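Local coordinates for protein minor fimbrium subunit Mfa5 (Porphyromonas gingivalis ATCC 33277, PDB 6TO1) that serves as an accessory subunit of the minor fimbriae, cell-surface pili that mediate biofilm formation and adhesion to host cells and other oral bacteria, at residues Lys245-Ala250 with Glu328-His333; Tyr611-Val616 with Phe639-Leu644; Thr427-Val432 with His444-Thr449; His359-Asp364 with Phe386-Ala391. All blocks are in the same frame, centred on the assembly; numbering follows the deposited sequence.

Contact 1 of 4, residues Lys245-Ala250 with Glu328-His333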
# COMPACT_ATOMS: atom_id res chain seq x y z
N LYS A 245 -6.29 -20.25 -43.93
CA LYS A 245 -6.09 -19.54 -45.19
C LYS A 245 -4.91 -20.10 -45.94
O LYS A 245 -3.88 -20.45 -45.35
CB LYS A 245 -5.85 -18.05 -44.93
CG LYS A 245 -6.97 -17.35 -44.23
CD LYS A 245 -6.62 -15.86 -44.14
CE LYS A 245 -7.83 -15.00 -43.91
NZ LYS A 245 -7.48 -13.53 -43.92
N ASN A 246 -5.08 -20.19 -47.27
CA ASN A 246 -4.05 -20.69 -48.17
C ASN A 246 -3.39 -21.95 -47.62
O ASN A 246 -2.17 -22.04 -47.49
CB ASN A 246 -3.00 -19.62 -48.45
CG ASN A 246 -3.60 -18.38 -49.06
OD1 ASN A 246 -3.44 -17.28 -48.54
ND2 ASN A 246 -4.31 -18.56 -50.16
N VAL A 247 -4.22 -22.94 -47.29
CA VAL A 247 -3.73 -24.09 -46.55
C VAL A 247 -2.79 -24.90 -47.43
O VAL A 247 -3.00 -25.06 -48.64
CB VAL A 247 -4.91 -24.93 -46.04
CG1 VAL A 247 -5.74 -25.48 -47.22
CG2 VAL A 247 -4.42 -26.02 -45.11
N THR A 248 -1.71 -25.39 -46.81
CA THR A 248 -0.73 -26.25 -47.48
C THR A 248 -0.42 -27.42 -46.56
O THR A 248 -0.75 -27.41 -45.37
CB THR A 248 0.60 -25.56 -47.79
OG1 THR A 248 1.41 -25.50 -46.61
CG2 THR A 248 0.39 -24.16 -48.36
N THR A 249 0.30 -28.42 -47.09
CA THR A 249 0.68 -29.57 -46.27
C THR A 249 1.58 -29.16 -45.11
O THR A 249 1.69 -29.91 -44.13
CB THR A 249 1.40 -30.63 -47.12
OG1 THR A 249 2.51 -30.05 -47.83
CG2 THR A 249 0.42 -31.26 -48.11
N ALA A 250 2.22 -28.00 -45.20
CA ALA A 250 3.12 -27.57 -44.14
C ALA A 250 2.37 -27.04 -42.92
O ALA A 250 3.00 -26.75 -41.91
CB ALA A 250 4.09 -26.49 -44.65
N GLU A 328 -9.07 -33.54 -44.79
CA GLU A 328 -8.80 -32.53 -45.81
C GLU A 328 -8.57 -33.28 -47.13
O GLU A 328 -7.45 -33.76 -47.39
CB GLU A 328 -7.59 -31.67 -45.44
CG GLU A 328 -7.14 -30.67 -46.50
CD GLU A 328 -8.29 -29.88 -47.10
OE1 GLU A 328 -8.63 -28.79 -46.58
OE2 GLU A 328 -8.86 -30.36 -48.10
N PRO A 329 -9.59 -33.46 -47.96
CA PRO A 329 -9.44 -34.31 -49.15
C PRO A 329 -8.58 -33.70 -50.25
O PRO A 329 -8.23 -34.41 -51.21
CB PRO A 329 -10.88 -34.51 -49.63
CG PRO A 329 -11.59 -33.25 -49.18
CD PRO A 329 -10.98 -32.96 -47.80
N ARG A 330 -8.20 -32.44 -50.14
CA ARG A 330 -7.37 -31.85 -51.18
C ARG A 330 -5.91 -32.27 -51.08
O ARG A 330 -5.14 -31.95 -51.98
CB ARG A 330 -7.45 -30.32 -51.13
CG ARG A 330 -8.82 -29.83 -51.51
CD ARG A 330 -8.93 -28.36 -51.35
NE ARG A 330 -9.10 -28.02 -49.94
CZ ARG A 330 -9.29 -26.78 -49.50
NH1 ARG A 330 -9.33 -25.77 -50.35
NH2 ARG A 330 -9.45 -26.58 -48.21
N PHE A 331 -5.53 -32.98 -50.02
CA PHE A 331 -4.16 -33.41 -49.86
C PHE A 331 -4.09 -34.93 -49.94
O PHE A 331 -5.05 -35.62 -49.59
CB PHE A 331 -3.55 -32.94 -48.53
CG PHE A 331 -3.43 -31.45 -48.44
CD1 PHE A 331 -3.00 -30.70 -49.52
CD2 PHE A 331 -3.75 -30.80 -47.27
CE1 PHE A 331 -2.91 -29.31 -49.44
CE2 PHE A 331 -3.67 -29.40 -47.18
CZ PHE A 331 -3.25 -28.67 -48.25
N PRO A 332 -3.00 -35.46 -50.39
CA PRO A 332 -2.96 -36.90 -50.67
C PRO A 332 -2.49 -37.76 -49.51
O PRO A 332 -2.28 -37.27 -48.39
CB PRO A 332 -1.98 -36.99 -51.84
CG PRO A 332 -0.94 -35.94 -51.47
CD PRO A 332 -1.75 -34.79 -50.81
N HIS A 333 -2.32 -39.05 -49.78
CA HIS A 333 -1.57 -39.98 -48.94
C HIS A 333 -0.33 -39.29 -48.38
O HIS A 333 0.38 -38.62 -49.14
CB HIS A 333 -1.24 -41.22 -49.78
CG HIS A 333 -0.58 -42.32 -49.03
ND1 HIS A 333 0.72 -42.23 -48.58
CD2 HIS A 333 -1.04 -43.52 -48.63
CE1 HIS A 333 1.04 -43.35 -47.94
NE2 HIS A 333 -0.02 -44.15 -47.96

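Contact 2 of 4, residues Tyr611-Val616 with Phe639-Leu644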
# COMPACT_ATOMS: atom_id res chain seq x y z
N TYR A 611 25.77 42.35 54.88
CA TYR A 611 25.33 43.16 53.75
C TYR A 611 23.87 43.53 53.94
O TYR A 611 23.06 42.68 54.34
CB TYR A 611 25.52 42.38 52.42
CG TYR A 611 26.95 42.02 52.18
CD1 TYR A 611 27.78 42.85 51.43
CD2 TYR A 611 27.50 40.90 52.77
CE1 TYR A 611 29.10 42.54 51.27
CE2 TYR A 611 28.82 40.59 52.59
CZ TYR A 611 29.61 41.41 51.85
OH TYR A 611 30.91 41.09 51.68
N ARG A 612 23.53 44.78 53.65
CA ARG A 612 22.16 45.22 53.85
C ARG A 612 21.53 45.62 52.53
O ARG A 612 22.19 46.19 51.65
CB ARG A 612 22.05 46.40 54.82
CG ARG A 612 22.59 47.73 54.35
CD ARG A 612 21.43 48.65 54.04
NE ARG A 612 21.80 50.04 53.80
CZ ARG A 612 20.97 50.95 53.31
NH1 ARG A 612 19.73 50.60 52.98
NH2 ARG A 612 21.39 52.20 53.13
N PHE A 613 20.24 45.33 52.43
CA PHE A 613 19.48 45.58 51.21
C PHE A 613 19.40 47.06 50.90
O PHE A 613 19.12 47.89 51.77
CB PHE A 613 18.07 44.99 51.36
CG PHE A 613 17.18 45.23 50.18
CD1 PHE A 613 17.30 44.42 49.06
CD2 PHE A 613 16.27 46.27 50.15
CE1 PHE A 613 16.52 44.64 47.94
CE2 PHE A 613 15.47 46.49 49.02
CZ PHE A 613 15.60 45.66 47.92
N VAL A 614 19.56 47.39 49.62
CA VAL A 614 19.47 48.76 49.14
C VAL A 614 18.71 48.76 47.82
O VAL A 614 18.68 47.77 47.09
CB VAL A 614 20.84 49.43 48.95
CG1 VAL A 614 21.49 49.74 50.29
CG2 VAL A 614 21.79 48.55 48.12
N GLU A 615 18.11 49.89 47.50
CA GLU A 615 17.43 50.10 46.23
C GLU A 615 18.27 51.10 45.44
O GLU A 615 18.49 52.23 45.88
CB GLU A 615 15.99 50.59 46.44
CG GLU A 615 15.12 49.54 47.18
CD GLU A 615 13.68 49.98 47.44
OE1 GLU A 615 13.34 51.13 47.12
OE2 GLU A 615 12.88 49.17 47.97
N VAL A 616 18.82 50.65 44.31
CA VAL A 616 19.73 51.48 43.52
C VAL A 616 19.25 51.44 42.08
O VAL A 616 18.33 50.68 41.75
CB VAL A 616 21.18 51.01 43.64
CG1 VAL A 616 21.66 51.02 45.09
CG2 VAL A 616 21.33 49.61 43.02
N PHE A 639 18.19 41.86 43.54
CA PHE A 639 18.19 42.57 44.81
C PHE A 639 19.63 42.95 45.15
O PHE A 639 20.49 42.08 45.20
CB PHE A 639 17.53 41.68 45.86
CG PHE A 639 16.10 41.38 45.57
CD1 PHE A 639 15.16 42.39 45.54
CD2 PHE A 639 15.68 40.06 45.29
CE1 PHE A 639 13.83 42.12 45.28
CE2 PHE A 639 14.35 39.80 45.04
CZ PHE A 639 13.42 40.81 45.03
N ALA A 640 19.86 44.24 45.37
CA ALA A 640 21.18 44.80 45.63
C ALA A 640 21.43 44.94 47.13
O ALA A 640 20.52 45.24 47.90
CB ALA A 640 21.30 46.19 44.98
N TYR A 641 22.66 44.67 47.51
CA TYR A 641 23.11 44.76 48.90
C TYR A 641 24.45 45.47 48.93
O TYR A 641 25.29 45.23 48.05
CB TYR A 641 23.26 43.37 49.54
CG TYR A 641 21.96 42.64 49.59
CD1 TYR A 641 21.26 42.49 50.77
CD2 TYR A 641 21.44 42.07 48.44
CE1 TYR A 641 20.05 41.84 50.80
CE2 TYR A 641 20.25 41.44 48.45
CZ TYR A 641 19.55 41.32 49.61
OH TYR A 641 18.34 40.67 49.54
N LYS A 642 24.68 46.29 49.95
CA LYS A 642 26.00 46.84 50.20
C LYS A 642 26.52 46.43 51.57
O LYS A 642 25.77 46.11 52.50
CB LYS A 642 26.03 48.38 50.06
CG LYS A 642 25.20 49.13 51.06
CD LYS A 642 25.33 50.66 50.80
CE LYS A 642 24.54 51.45 51.85
NZ LYS A 642 24.69 52.94 51.67
N LEU A 643 27.84 46.47 51.66
CA LEU A 643 28.54 46.11 52.89
C LEU A 643 28.14 47.02 54.04
O LEU A 643 28.08 48.25 53.88
CB LEU A 643 30.04 46.18 52.62
CG LEU A 643 30.99 45.82 53.75
CD1 LEU A 643 30.90 44.36 54.07
CD2 LEU A 643 32.44 46.23 53.40
N LEU A 644 27.80 46.40 55.17
CA LEU A 644 27.69 47.10 56.44
C LEU A 644 29.06 47.21 57.08
O LEU A 644 29.64 46.19 57.48
CB LEU A 644 26.78 46.36 57.40
CG LEU A 644 25.29 46.59 57.37
CD1 LEU A 644 24.61 45.68 58.39
CD2 LEU A 644 24.95 48.04 57.63
O HOH W 1 17.53 46.12 45.21

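Contact 3 of 4, residues Thr427-Val432 with His444-Thr449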
# COMPACT_ATOMS: atom_id res chain seq x y z
N THR A 427 21.36 13.70 24.62
CA THR A 427 22.53 14.49 24.99
C THR A 427 23.66 14.38 23.99
O THR A 427 24.51 15.28 23.95
CB THR A 427 23.05 14.04 26.36
OG1 THR A 427 23.46 12.67 26.29
CG2 THR A 427 21.98 14.19 27.42
N GLN A 428 23.71 13.31 23.19
CA GLN A 428 24.78 13.16 22.22
C GLN A 428 24.24 12.61 20.91
O GLN A 428 23.20 11.96 20.85
CB GLN A 428 25.89 12.24 22.75
CG GLN A 428 25.41 10.92 23.29
CD GLN A 428 26.55 10.07 23.85
OE1 GLN A 428 27.71 10.25 23.48
NE2 GLN A 428 26.22 9.16 24.74
N SER A 429 25.00 12.88 19.85
CA SER A 429 24.66 12.38 18.54
C SER A 429 24.80 10.86 18.49
O SER A 429 25.54 10.25 19.26
CB SER A 429 25.55 13.03 17.48
OG SER A 429 25.42 14.44 17.49
N GLY A 430 24.07 10.26 17.57
CA GLY A 430 24.15 8.84 17.33
C GLY A 430 22.77 8.23 17.30
O GLY A 430 21.77 8.92 17.08
N ASP A 431 22.73 6.94 17.52
CA ASP A 431 21.50 6.18 17.45
C ASP A 431 20.67 6.43 18.70
O ASP A 431 21.14 6.19 19.82
CB ASP A 431 21.82 4.70 17.30
CG ASP A 431 20.62 3.83 17.47
OD1 ASP A 431 19.57 4.16 16.90
OD2 ASP A 431 20.72 2.84 18.20
N VAL A 432 19.45 6.94 18.52
CA VAL A 432 18.57 7.22 19.64
C VAL A 432 17.31 6.36 19.58
O VAL A 432 16.34 6.65 20.28
CB VAL A 432 18.22 8.72 19.71
CG1 VAL A 432 19.50 9.54 19.91
CG2 VAL A 432 17.45 9.21 18.47
N HIS A 444 18.31 8.43 14.16
CA HIS A 444 19.58 9.08 14.44
C HIS A 444 19.32 10.52 14.86
O HIS A 444 18.40 11.17 14.36
CB HIS A 444 20.46 9.08 13.20
CG HIS A 444 21.75 9.81 13.37
ND1 HIS A 444 22.87 9.22 13.90
CD2 HIS A 444 22.09 11.09 13.08
CE1 HIS A 444 23.85 10.10 13.94
NE2 HIS A 444 23.41 11.24 13.44
N TYR A 445 20.13 11.02 15.78
CA TYR A 445 20.02 12.39 16.27
C TYR A 445 21.36 13.07 16.09
O TYR A 445 22.41 12.50 16.43
CB TYR A 445 19.60 12.41 17.73
CG TYR A 445 19.31 13.81 18.26
CD1 TYR A 445 18.27 14.56 17.75
CD2 TYR A 445 20.09 14.36 19.27
CE1 TYR A 445 18.00 15.82 18.22
CE2 TYR A 445 19.83 15.63 19.75
CZ TYR A 445 18.78 16.35 19.23
OH TYR A 445 18.50 17.61 19.70
N ASP A 446 21.34 14.27 15.54
CA ASP A 446 22.52 15.13 15.53
C ASP A 446 22.31 16.26 16.53
O ASP A 446 21.42 17.09 16.36
CB ASP A 446 22.79 15.69 14.14
CG ASP A 446 24.07 16.51 14.10
OD1 ASP A 446 25.16 15.91 14.05
OD2 ASP A 446 23.99 17.75 14.14
N VAL A 447 23.18 16.31 17.55
CA VAL A 447 23.03 17.29 18.63
C VAL A 447 23.16 18.71 18.09
O VAL A 447 22.44 19.63 18.51
CB VAL A 447 24.06 17.02 19.74
CG1 VAL A 447 25.48 17.06 19.16
CG2 VAL A 447 23.92 18.03 20.84
N SER A 448 24.10 18.94 17.17
CA SER A 448 24.41 20.32 16.81
C SER A 448 23.31 20.96 15.98
O SER A 448 23.07 22.17 16.11
CB SER A 448 25.75 20.38 16.07
OG SER A 448 25.78 19.44 15.02
N THR A 449 22.64 20.20 15.13
CA THR A 449 21.57 20.74 14.32
C THR A 449 20.19 20.42 14.88
O THR A 449 19.19 20.86 14.30
CB THR A 449 21.67 20.19 12.88
OG1 THR A 449 21.63 18.76 12.90
CG2 THR A 449 22.96 20.64 12.23

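Contact 4 of 4, residues His359-Asp364 with Phe386-Ala391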
# COMPACT_ATOMS: atom_id res chain seq x y z
N HIS A 359 -6.57 -20.34 -17.69
CA HIS A 359 -6.92 -21.46 -16.82
C HIS A 359 -7.86 -22.40 -17.57
O HIS A 359 -8.78 -21.94 -18.26
CB HIS A 359 -7.66 -20.98 -15.57
CG HIS A 359 -7.03 -19.80 -14.91
ND1 HIS A 359 -6.28 -19.93 -13.76
CD2 HIS A 359 -7.04 -18.49 -15.22
CE1 HIS A 359 -5.84 -18.73 -13.40
NE2 HIS A 359 -6.30 -17.84 -14.26
N THR A 360 -7.65 -23.70 -17.42
CA THR A 360 -8.56 -24.64 -18.05
C THR A 360 -9.03 -25.62 -16.99
O THR A 360 -8.29 -26.02 -16.10
CB THR A 360 -7.93 -25.41 -19.22
OG1 THR A 360 -6.76 -26.08 -18.76
CG2 THR A 360 -7.56 -24.47 -20.34
N ILE A 361 -10.28 -26.05 -17.13
CA ILE A 361 -10.92 -26.94 -16.17
C ILE A 361 -11.55 -28.05 -16.98
O ILE A 361 -12.38 -27.78 -17.85
CB ILE A 361 -11.97 -26.21 -15.32
CG1 ILE A 361 -11.33 -25.01 -14.63
CG2 ILE A 361 -12.59 -27.16 -14.34
CD1 ILE A 361 -12.34 -24.14 -13.90
N GLY A 362 -11.18 -29.30 -16.70
CA GLY A 362 -11.61 -30.42 -17.52
C GLY A 362 -12.76 -31.15 -16.86
O GLY A 362 -12.61 -31.71 -15.77
N TYR A 363 -13.91 -31.16 -17.53
CA TYR A 363 -15.12 -31.74 -16.96
C TYR A 363 -15.37 -33.20 -17.36
O TYR A 363 -16.37 -33.79 -16.91
CB TYR A 363 -16.32 -30.86 -17.35
CG TYR A 363 -16.36 -29.60 -16.52
CD1 TYR A 363 -17.22 -29.47 -15.44
CD2 TYR A 363 -15.48 -28.55 -16.78
CE1 TYR A 363 -17.23 -28.33 -14.68
CE2 TYR A 363 -15.47 -27.42 -16.01
CZ TYR A 363 -16.35 -27.30 -14.97
OH TYR A 363 -16.33 -26.17 -14.20
N ASP A 364 -14.50 -33.81 -18.15
CA ASP A 364 -14.52 -35.26 -18.38
C ASP A 364 -13.70 -35.89 -17.26
O ASP A 364 -12.47 -35.75 -17.23
CB ASP A 364 -13.94 -35.60 -19.76
CG ASP A 364 -14.01 -37.09 -20.09
OD1 ASP A 364 -14.17 -37.90 -19.17
OD2 ASP A 364 -13.91 -37.42 -21.28
N PHE A 386 -6.93 -28.04 -14.13
CA PHE A 386 -7.34 -29.05 -13.16
C PHE A 386 -8.62 -29.73 -13.61
O PHE A 386 -9.40 -29.18 -14.39
CB PHE A 386 -7.46 -28.46 -11.74
CG PHE A 386 -8.47 -27.36 -11.57
CD1 PHE A 386 -9.80 -27.66 -11.33
CD2 PHE A 386 -8.08 -26.02 -11.61
CE1 PHE A 386 -10.73 -26.65 -11.15
CE2 PHE A 386 -9.02 -25.01 -11.44
CZ PHE A 386 -10.34 -25.33 -11.19
N THR A 387 -8.80 -30.97 -13.16
CA THR A 387 -10.03 -31.69 -13.43
C THR A 387 -11.11 -31.20 -12.49
O THR A 387 -10.84 -30.79 -11.36
CB THR A 387 -9.84 -33.20 -13.26
OG1 THR A 387 -9.36 -33.45 -11.94
CG2 THR A 387 -8.84 -33.74 -14.28
N ALA A 388 -12.36 -31.26 -12.96
CA ALA A 388 -13.48 -30.71 -12.22
C ALA A 388 -13.99 -31.68 -11.15
O ALA A 388 -15.16 -32.07 -11.12
CB ALA A 388 -14.59 -30.34 -13.19
N THR A 389 -13.08 -32.07 -10.26
CA THR A 389 -13.49 -32.85 -9.10
C THR A 389 -14.13 -31.92 -8.07
O THR A 389 -13.78 -30.74 -8.00
CB THR A 389 -12.32 -33.57 -8.45
OG1 THR A 389 -11.47 -32.60 -7.82
CG2 THR A 389 -11.54 -34.37 -9.46
N PRO A 390 -15.04 -32.44 -7.25
CA PRO A 390 -15.63 -31.57 -6.21
C PRO A 390 -14.59 -30.80 -5.43
O PRO A 390 -14.75 -29.59 -5.23
CB PRO A 390 -16.40 -32.56 -5.33
CG PRO A 390 -16.85 -33.63 -6.32
CD PRO A 390 -15.68 -33.77 -7.30
N ALA A 391 -13.48 -31.45 -5.05
CA ALA A 391 -12.48 -30.78 -4.23
C ALA A 391 -11.73 -29.71 -5.02
O ALA A 391 -11.40 -28.65 -4.47
CB ALA A 391 -11.50 -31.80 -3.66

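Contact 1 of 4, residues Lys245-Ala250 with Glu328-His333
Glu328 OE2 is gripped twice by Arg330, whose guanidinium has Val247 CG1 over one face, at 4.0 Å from Arg330 NH2. Glu328 opens and Arg330 holds the third position of a type I beta turn, Glu328 to Phe331, in the loop before strand 336-338 of a small mixed sheet. Glu328 OE2 takes the backbone N of Arg330 at 3.0 Å on its anti lone pair. NE reaches the same oxygen from above the carboxylate plane in a nearly straight bond (173°), while Arg330 NH2 closes a side-on salt bridge to Glu328 OE1 at 2.9 Å. OE1 has a further hydrogen bond to Tyr338 OH, so the whole carboxylate is held, and the two-nitrogen grip limits rotation of the guanidinium.

No hydrogen bond joins 245-250 to 328-333; the link is packing around the Phe331 ring. Val247 lays CG2 on Phe331 CE2 at 4.0 Å, its carbonyl O comes to the ring edge at CZ, and Thr248 C is also near CZ. Thr249 CG2 covers one face, 4.0 Å from the Phe331 centroid and displaced toward the rim, while Tyr336 packs edge-to-face with the same ring. The chain of 245-250 turns here as an ST turn, in which Thr248 OG1 accepts from Ala250 N. With chi1 at 54°, Thr249 OG1 lies between its own N and carbonyl carbon; Thr249 CG2 is the atom that meets Phe331 CD1, at 3.7 Å.

Contact 2 of 4, residues Tyr611-Val616 with Phe639-Leu644
The rim of Phe613 presses toward the face of Tyr641 in an edge-to-face pair, with centroids 5.6 Å apart and planes at 74°. Phe613 CD1 is the bump over the tyrosine ring, and Phe613 CB rests against CE1. Phe613 CE1 pushes into the angle made by CB and CD1 of Phe639, 3.6 Å from CD1; these two rings meet rim to rim, and the three aromatics form one cluster. CG of Phe613 stands anti to the backbone N (chi1 178°), which starts the ring off on this course. On the same face of the sheet, Tyr611 crosses Leu643 at a slant, Tyr611 CE1 meeting Leu643 CD1 at 3.8 Å, and its CB packs on that of Tyr641.

On the other face the relief is of aliphatic chains. The extended Lys642 runs side by side with Arg612, bringing two probable positive charges, Arg612 NH2 and Lys642 NZ, within 3.7 Å, probably at some cost. Val614 CG1 sits over the centre of the guanidinium and also touches Lys642 CE, at 3.8 Å; Arg612 NH1 donates to Phe613 O, which helps fix the group. Ala640 CB takes Val616 CG2 at 3.9 Å.

Reciprocal backbone bonds pair Arg612 with Lys642. Val614 N still reaches Ala640 O, but between Val614 O and Ala640 N a water takes over, accepting from the nitrogen and donating to the oxygen. Strand 634-643 also runs parallel to strand 530-539, and Asn600 O holds Tyr641 OH. The arrangement is an antiparallel beta ladder within a mixed sheet, with an aromatic cluster on one face.

Contact 3 of 4, residues Thr427-Val432 with His444-Thr449
His444 reaches from its own strand over the backbone of Gly430. His444 CB begins 4.1 Å from Gly430 O. CG, anti to the backbone N (chi1 176°), draws nearer, and His444 ND1 comes to 3.4 Å from Gly430 O, at an angle too poor for a hydrogen bond. At the tip, His444 CE1 settles on Gly430 CA at 3.6 Å and equally near Gly430 N. The imidazole therefore lies against the Gly430 backbone, which has a positive phi (131°).

Beneath the ring the two strands are antiparallel. Gly430 and Tyr445 form a hydrogen-bonded pair, each N donating to the other's O, and Asp431 with His444 is the next, non-hydrogen-bonded pair. Strand 430-431 is an outermost strand of its six-stranded antiparallel sheet, with strand 442-446 inside it. On the Tyr445 side, Val432 puts CG1 on Tyr445 CB at 3.6 Å, and Leu426 and Leu452 pack against both residues.

Past the end of the ladder a side chain replaces the backbone partner. Ser429 OG accepts from Val447 N at 2.9 Å in an almost linear bond (176°), and its approach to Val447 CG1, 3.1 Å, is tight. Asp446 OD2 meanwhile fixes the turn beyond, in an Asx motif, taking Thr449 N and the hydroxyls of Ser448 and Thr449. The chemistry implies that this partly solvent-facing edge is held chiefly by directed polar bonds, the serine oxygen extending the pairing where the strand stops.

Contact 4 of 4, residues His359-Asp364 with Phe386-Ala391
Ile361 and Phe386 lie side by side and point the same way, from neighbouring parallel strands of the von Willebrand factor A sheet. Ile361 CG1 stands over one face of the Phe386 ring, 4.0 Å from its centroid; Ile361 CD1 touches Phe386 CZ at 3.6 Å, and CG2 meets CE1. Phe386 CG occupies the position between its own N and carbonyl carbon (chi1 61°), which starts the ring off toward the Ile361 side chain.

A second CH-pi contact follows two residues on. Ala388 CB sits over the centre of the Tyr363 ring, 3.6 Å from the centroid and 14° off its normal. Although Tyr363 CB points away, its ring comes back over Ala388. Its OH is held by Ser152 OG of helix 143-160, and Leu393 of helix 390-395 packs on both residues.

Between these contacts the backbone is laced by Phe386 N to Thr360 O, Gly362 N to Phe386 O at 2.9 Å, and Ala388 N to Gly362 O. Strands 357-362 and 385-387 and intervening helix 369-378 make a beta-alpha-beta unit, and Ala388 centres an inverse gamma turn before Thr389 N-caps the next helix. The chemistry implies a mainly apolar, buried seam in which three backbone hydrogen bonds satisfy Phe386 N, Gly362 N and Ala388 N.

How the contacts relate
Along the chain the order is contact 1, contact 4, contact 3, contact 2, each closing before the next opens. Contacts 1 and 4, centres 35 Å apart, share the von Willebrand factor A region: the small sheet beside contact 1 is inserted between strands 227-234 and 357-362, neighbours in the six-stranded sheet that ends at contact 4. Contact 3 lies in a separate antiparallel sheet about 63 Å from contact 4, centre to centre, and contact 2 in a further mixed sheet, 46 Å from contact 3 between centres. No sheet is common to any two contacts. Contacts 1 and 2, 126 Å apart between centres, mark an elongated molecule, consistent with a fimbrial subunit built of successive domains.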